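Restriction endonuclease R.BpuJI (Bacillus pumilus, PDB 2VLA) is a restriction endonuclease that probably cleaves DNA, represented here by its N-terminal DNA-recognition domain, bound to cognate DNA. Local coordinates at residues D101-F106 against L219-R224; D108-F113 against R136-I141. All coordinates share one frame; numbering follows the deposited sequence.

Interaction 1: D101-F106 against L219-R224; sequences DQPAFF and LANLIR
Phe106 and Pro103, in the first turns of helix 102-112, pack against Leu219, Ala220 and Asn221, where helix 203-219 ends in a Schellman motif. Asn221 has the positive phi (64°) of that motif. The other helix begins here, with Asp101 as its N-cap. Asp101 OD1 accepts from Ala104 N at 2.9 Å and is met from above the carboxylate plane. A helix start thus meets a helix end within the recognition domain.

The apolar part centres on the Phe106 ring. Leu219 CD1 sits over the middle of one face, 4.1 Å from the ring centroid and nearly on the ring normal, a CH-pi contact. Phe105 CD1 covers the opposite face. Leu219 CB also touches Phe106 CD2 (3.8 Å), and the two side chains lie side by side, pointing the same way. Nearer the backbone, Phe106 CB lies against Ala220 CB at 4.2 Å. Phe77 adds an edge-to-face ring contact to Phe106, and Leu22 of helix 22-36 packs on Leu219.

No conventional hydrogen bond joins the segments. Ala220 O accepts one from outside them, from Lys107 NZ, one turn after Pro103 in helix 102-112. Two CA-H...O contacts lie between the backbones. Pro103 CA points its hydrogen at Leu219 O, 3.3 Å away. In return, Ala220 CA approaches Pro103 O at 3.5 Å, with an angle of 155° at the hydrogen.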
# COMPACT_ATOMS: atom_id res chain seq x y z
N ASP A 101 5.53 4.20 -17.73
CA ASP A 101 4.13 3.85 -17.56
C ASP A 101 3.76 3.98 -16.09
O ASP A 101 3.99 3.08 -15.30
CB ASP A 101 3.89 2.42 -18.06
CG ASP A 101 2.42 2.05 -18.14
OD1 ASP A 101 1.61 2.61 -17.38
OD2 ASP A 101 2.09 1.11 -18.92
N GLN A 102 3.23 5.13 -15.73
CA GLN A 102 2.93 5.43 -14.35
C GLN A 102 1.80 4.53 -13.80
O GLN A 102 1.91 4.00 -12.71
CB GLN A 102 2.61 6.92 -14.17
CG GLN A 102 2.34 7.32 -12.75
CD GLN A 102 1.98 8.76 -12.64
OE1 GLN A 102 2.79 9.63 -12.94
NE2 GLN A 102 0.73 9.03 -12.27
N PRO A 103 0.71 4.36 -14.57
CA PRO A 103 -0.31 3.44 -14.07
C PRO A 103 0.24 2.03 -13.82
O PRO A 103 -0.14 1.39 -12.86
CB PRO A 103 -1.36 3.44 -15.19
CG PRO A 103 -1.21 4.76 -15.83
CD PRO A 103 0.28 5.02 -15.80
N ALA A 104 1.14 1.55 -14.67
CA ALA A 104 1.72 0.21 -14.49
C ALA A 104 2.60 0.14 -13.26
O ALA A 104 2.64 -0.86 -12.59
CB ALA A 104 2.49 -0.22 -15.71
N PHE A 105 3.30 1.22 -12.95
CA PHE A 105 4.10 1.31 -11.75
C PHE A 105 3.20 1.09 -10.53
O PHE A 105 3.53 0.32 -9.63
CB PHE A 105 4.76 2.70 -11.71
CG PHE A 105 5.68 2.93 -10.54
CD1 PHE A 105 5.20 3.47 -9.37
CD2 PHE A 105 7.05 2.75 -10.67
CE1 PHE A 105 6.06 3.76 -8.31
CE2 PHE A 105 7.91 3.02 -9.63
CZ PHE A 105 7.42 3.56 -8.45
N PHE A 106 2.05 1.75 -10.50
CA PHE A 106 1.15 1.62 -9.38
C PHE A 106 0.34 0.34 -9.39
O PHE A 106 0.02 -0.21 -8.34
CB PHE A 106 0.28 2.86 -9.24
CG PHE A 106 1.05 4.02 -8.71
CD1 PHE A 106 1.44 4.03 -7.40
CD2 PHE A 106 1.52 5.02 -9.56
CE1 PHE A 106 2.23 5.04 -6.92
CE2 PHE A 106 2.33 5.99 -9.10
CZ PHE A 106 2.68 6.02 -7.78
N LEU A 219 -4.46 5.59 -9.10
CA LEU A 219 -3.30 5.85 -9.93
C LEU A 219 -2.97 4.70 -10.88
O LEU A 219 -2.40 4.91 -11.93
CB LEU A 219 -2.09 6.19 -9.07
CG LEU A 219 -2.10 7.59 -8.43
CD1 LEU A 219 -1.11 7.67 -7.32
CD2 LEU A 219 -1.82 8.64 -9.50
N ALA A 220 -3.35 3.49 -10.49
CA ALA A 220 -3.21 2.29 -11.33
C ALA A 220 -4.31 2.24 -12.41
O ALA A 220 -4.32 1.35 -13.26
CB ALA A 220 -3.26 1.05 -10.46
N ASN A 221 -5.21 3.23 -12.39
CA ASN A 221 -6.33 3.31 -13.33
C ASN A 221 -7.33 2.16 -13.18
O ASN A 221 -8.02 1.81 -14.13
CB ASN A 221 -5.83 3.36 -14.77
CG ASN A 221 -5.38 4.74 -15.17
OD1 ASN A 221 -5.79 5.73 -14.56
ND2 ASN A 221 -4.55 4.82 -16.20
N LEU A 222 -7.44 1.60 -11.98
CA LEU A 222 -8.36 0.49 -11.76
C LEU A 222 -9.68 0.94 -11.14
O LEU A 222 -10.72 0.27 -11.32
CB LEU A 222 -7.71 -0.59 -10.92
CG LEU A 222 -6.40 -1.11 -11.51
CD1 LEU A 222 -5.84 -2.19 -10.63
CD2 LEU A 222 -6.60 -1.59 -12.97
N ILE A 223 -9.66 2.10 -10.49
CA ILE A 223 -10.86 2.67 -9.89
C ILE A 223 -10.91 4.16 -10.08
O ILE A 223 -9.92 4.77 -10.46
CB ILE A 223 -10.95 2.36 -8.40
CG1 ILE A 223 -9.82 3.08 -7.62
CG2 ILE A 223 -10.93 0.81 -8.16
CD1 ILE A 223 -9.95 3.11 -6.10
N ARG A 224 -12.08 4.74 -9.82
CA ARG A 224 -12.24 6.18 -9.75
C ARG A 224 -12.96 6.51 -8.44
O ARG A 224 -14.00 5.90 -8.13
CB ARG A 224 -13.06 6.67 -10.94
CG ARG A 224 -13.16 8.19 -11.04
CD ARG A 224 -12.45 8.73 -12.30
NE ARG A 224 -11.15 9.35 -11.99
CZ ARG A 224 -10.91 10.12 -10.93
NH1 ARG A 224 -11.87 10.37 -10.07
NH2 ARG A 224 -9.71 10.64 -10.74

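Interaction 2: D108-F113 against R136-I141; sequences DICFKF and RQFPYI
The backbones come nearest at Cys110 and Phe138, whose CA atoms are 5.7 Å apart, where the last turn of helix 102-112 meets the first turn of helix 137-150.

Cys110 SG sits over the centre of the Phe138 ring, 3.9 Å from its centroid, a sulfur-aromatic contact. Its chi1 of -72° sets SG anti to the carbonyl carbon. Cys110 CB touches the same ring off-centre. Gln137 CG lies on the opposite face, toward the rim. Phe113 CB comes in at the edge of the ring, 3.7 Å from Phe138 CE2. The two phenylalanines form an offset edge-to-face pair, with the edge of Phe138 toward the face of Phe113 and the planes at 71°. Gln137 NE2 approaches Phe113 CD1 obliquely at 3.3 Å, while its hydrogen-bond partner is Gln213 OE1.

Two waters span the contact. One links backbone to backbone: it donates to Cys110 O and Phe113 O and accepts from Phe138 N at 3.0 Å, tying a helix end to a helix start. The other links backbone to side chain, donating to Phe111 O and accepting from Arg136 NH1, in the guanidinium plane. Arg136 also bonds Lys250 O through NE and forms a salt bridge with Glu252 through NH2.

Leu217 of helix 203-219 packs on both Cys110 and Phe138. This is a buried, water-bridged helix-helix junction with an aromatic centre, inside the DNA-recognition domain.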
# COMPACT_ATOMS: atom_id res chain seq x y z
N ASP A 108 1.63 -2.45 -10.21
CA ASP A 108 2.57 -3.40 -9.64
C ASP A 108 2.65 -3.26 -8.12
O ASP A 108 2.69 -4.25 -7.40
CB ASP A 108 3.95 -3.20 -10.27
CG ASP A 108 4.94 -4.28 -9.86
OD1 ASP A 108 4.76 -5.47 -10.30
OD2 ASP A 108 5.88 -3.98 -9.09
N ILE A 109 2.69 -2.02 -7.64
CA ILE A 109 2.60 -1.77 -6.22
C ILE A 109 1.34 -2.43 -5.61
O ILE A 109 1.43 -3.10 -4.56
CB ILE A 109 2.62 -0.25 -5.93
CG1 ILE A 109 4.08 0.26 -6.04
CG2 ILE A 109 2.01 0.08 -4.57
CD1 ILE A 109 4.24 1.82 -5.99
N CYS A 110 0.20 -2.29 -6.28
CA CYS A 110 -1.05 -2.82 -5.75
C CYS A 110 -1.02 -4.35 -5.80
O CYS A 110 -1.53 -5.01 -4.89
CB CYS A 110 -2.24 -2.28 -6.54
SG CYS A 110 -2.60 -0.53 -6.22
N PHE A 111 -0.38 -4.90 -6.82
CA PHE A 111 -0.28 -6.36 -6.97
C PHE A 111 0.54 -6.97 -5.84
O PHE A 111 0.23 -8.10 -5.36
CB PHE A 111 0.33 -6.69 -8.30
CG PHE A 111 0.37 -8.17 -8.58
CD1 PHE A 111 -0.80 -8.87 -8.95
CD2 PHE A 111 1.52 -8.88 -8.39
CE1 PHE A 111 -0.77 -10.25 -9.14
CE2 PHE A 111 1.54 -10.26 -8.59
CZ PHE A 111 0.38 -10.93 -8.96
N LYS A 112 1.62 -6.30 -5.45
CA LYS A 112 2.57 -6.81 -4.48
C LYS A 112 2.27 -6.48 -3.03
O LYS A 112 2.80 -7.13 -2.12
CB LYS A 112 3.98 -6.32 -4.82
CG LYS A 112 4.49 -6.85 -6.15
CD LYS A 112 5.31 -8.09 -5.99
CE LYS A 112 6.07 -8.42 -7.28
NZ LYS A 112 7.46 -7.85 -7.30
N PHE A 113 1.47 -5.45 -2.79
CA PHE A 113 1.22 -4.99 -1.44
C PHE A 113 0.56 -6.12 -0.63
O PHE A 113 -0.24 -6.89 -1.17
CB PHE A 113 0.31 -3.73 -1.43
CG PHE A 113 0.84 -2.57 -0.58
CD1 PHE A 113 0.91 -2.65 0.78
CD2 PHE A 113 1.22 -1.41 -1.18
CE1 PHE A 113 1.36 -1.57 1.54
CE2 PHE A 113 1.64 -0.33 -0.42
CZ PHE A 113 1.71 -0.42 0.91
N ARG A 136 -3.82 -9.88 0.98
CA ARG A 136 -3.44 -9.07 -0.16
C ARG A 136 -4.58 -8.10 -0.40
O ARG A 136 -5.59 -8.43 -0.99
CB ARG A 136 -3.27 -9.95 -1.41
CG ARG A 136 -2.30 -11.12 -1.25
CD ARG A 136 -2.10 -11.81 -2.57
NE ARG A 136 -1.33 -13.03 -2.43
CZ ARG A 136 -0.57 -13.53 -3.38
NH1 ARG A 136 -0.44 -12.90 -4.54
NH2 ARG A 136 0.05 -14.68 -3.17
N GLN A 137 -4.43 -6.86 0.11
CA GLN A 137 -5.61 -6.02 0.26
C GLN A 137 -6.14 -5.47 -1.06
O GLN A 137 -7.34 -5.26 -1.20
CB GLN A 137 -5.36 -4.86 1.26
CG GLN A 137 -4.46 -3.71 0.78
CD GLN A 137 -2.99 -3.91 1.10
OE1 GLN A 137 -2.46 -5.03 1.04
NE2 GLN A 137 -2.30 -2.81 1.39
N PHE A 138 -5.29 -5.32 -2.06
CA PHE A 138 -5.78 -4.75 -3.32
C PHE A 138 -6.57 -5.76 -4.18
O PHE A 138 -7.67 -5.47 -4.61
CB PHE A 138 -4.65 -4.06 -4.08
CG PHE A 138 -4.19 -2.79 -3.41
CD1 PHE A 138 -5.05 -1.73 -3.33
CD2 PHE A 138 -3.00 -2.72 -2.78
CE1 PHE A 138 -4.65 -0.50 -2.68
CE2 PHE A 138 -2.59 -1.54 -2.12
CZ PHE A 138 -3.45 -0.43 -2.08
N PRO A 139 -6.05 -7.00 -4.33
CA PRO A 139 -6.94 -8.01 -4.87
C PRO A 139 -8.28 -8.09 -4.11
O PRO A 139 -9.34 -8.19 -4.73
CB PRO A 139 -6.12 -9.30 -4.71
CG PRO A 139 -4.71 -8.83 -4.87
CD PRO A 139 -4.68 -7.50 -4.16
N TYR A 140 -8.23 -8.03 -2.80
CA TYR A 140 -9.42 -8.16 -2.01
C TYR A 140 -10.42 -7.00 -2.28
O TYR A 140 -11.60 -7.21 -2.48
CB TYR A 140 -9.08 -8.26 -0.52
CG TYR A 140 -10.23 -8.77 0.31
CD1 TYR A 140 -11.18 -7.90 0.79
CD2 TYR A 140 -10.41 -10.15 0.57
CE1 TYR A 140 -12.23 -8.33 1.49
CE2 TYR A 140 -11.48 -10.58 1.28
CZ TYR A 140 -12.40 -9.67 1.75
OH TYR A 140 -13.50 -10.04 2.47
N ILE A 141 -9.91 -5.76 -2.26
CA ILE A 141 -10.76 -4.57 -2.54
C ILE A 141 -11.40 -4.70 -3.91
O ILE A 141 -12.61 -4.48 -4.08
CB ILE A 141 -9.93 -3.26 -2.47
CG1 ILE A 141 -9.56 -2.93 -1.03
CG2 ILE A 141 -10.72 -2.09 -3.09
CD1 ILE A 141 -8.36 -2.01 -0.92
O HOH W 1 -2.46 -6.06 -2.50
O HOH W 2 -1.31 -10.41 -5.82

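Helix 102-112 takes part in both contacts, using its first turns in interaction 1 and its last turns in interaction 2. Their centres are 12 Å apart, and interaction 2 is nested along the chain inside the loop closed by interaction 1. Interaction 2 is in the core, with every touching residue buried. Interaction 1 is only partly buried and farther from the centre of the chain. Neither has a direct conventional hydrogen bond across it. The outer contact has CA-H...O approaches between backbones, whereas the inner one bridges them with water. Helix 203-219 connects the two places: its C-terminal end supplies one side of interaction 1, and its Leu217 packs against interaction 2.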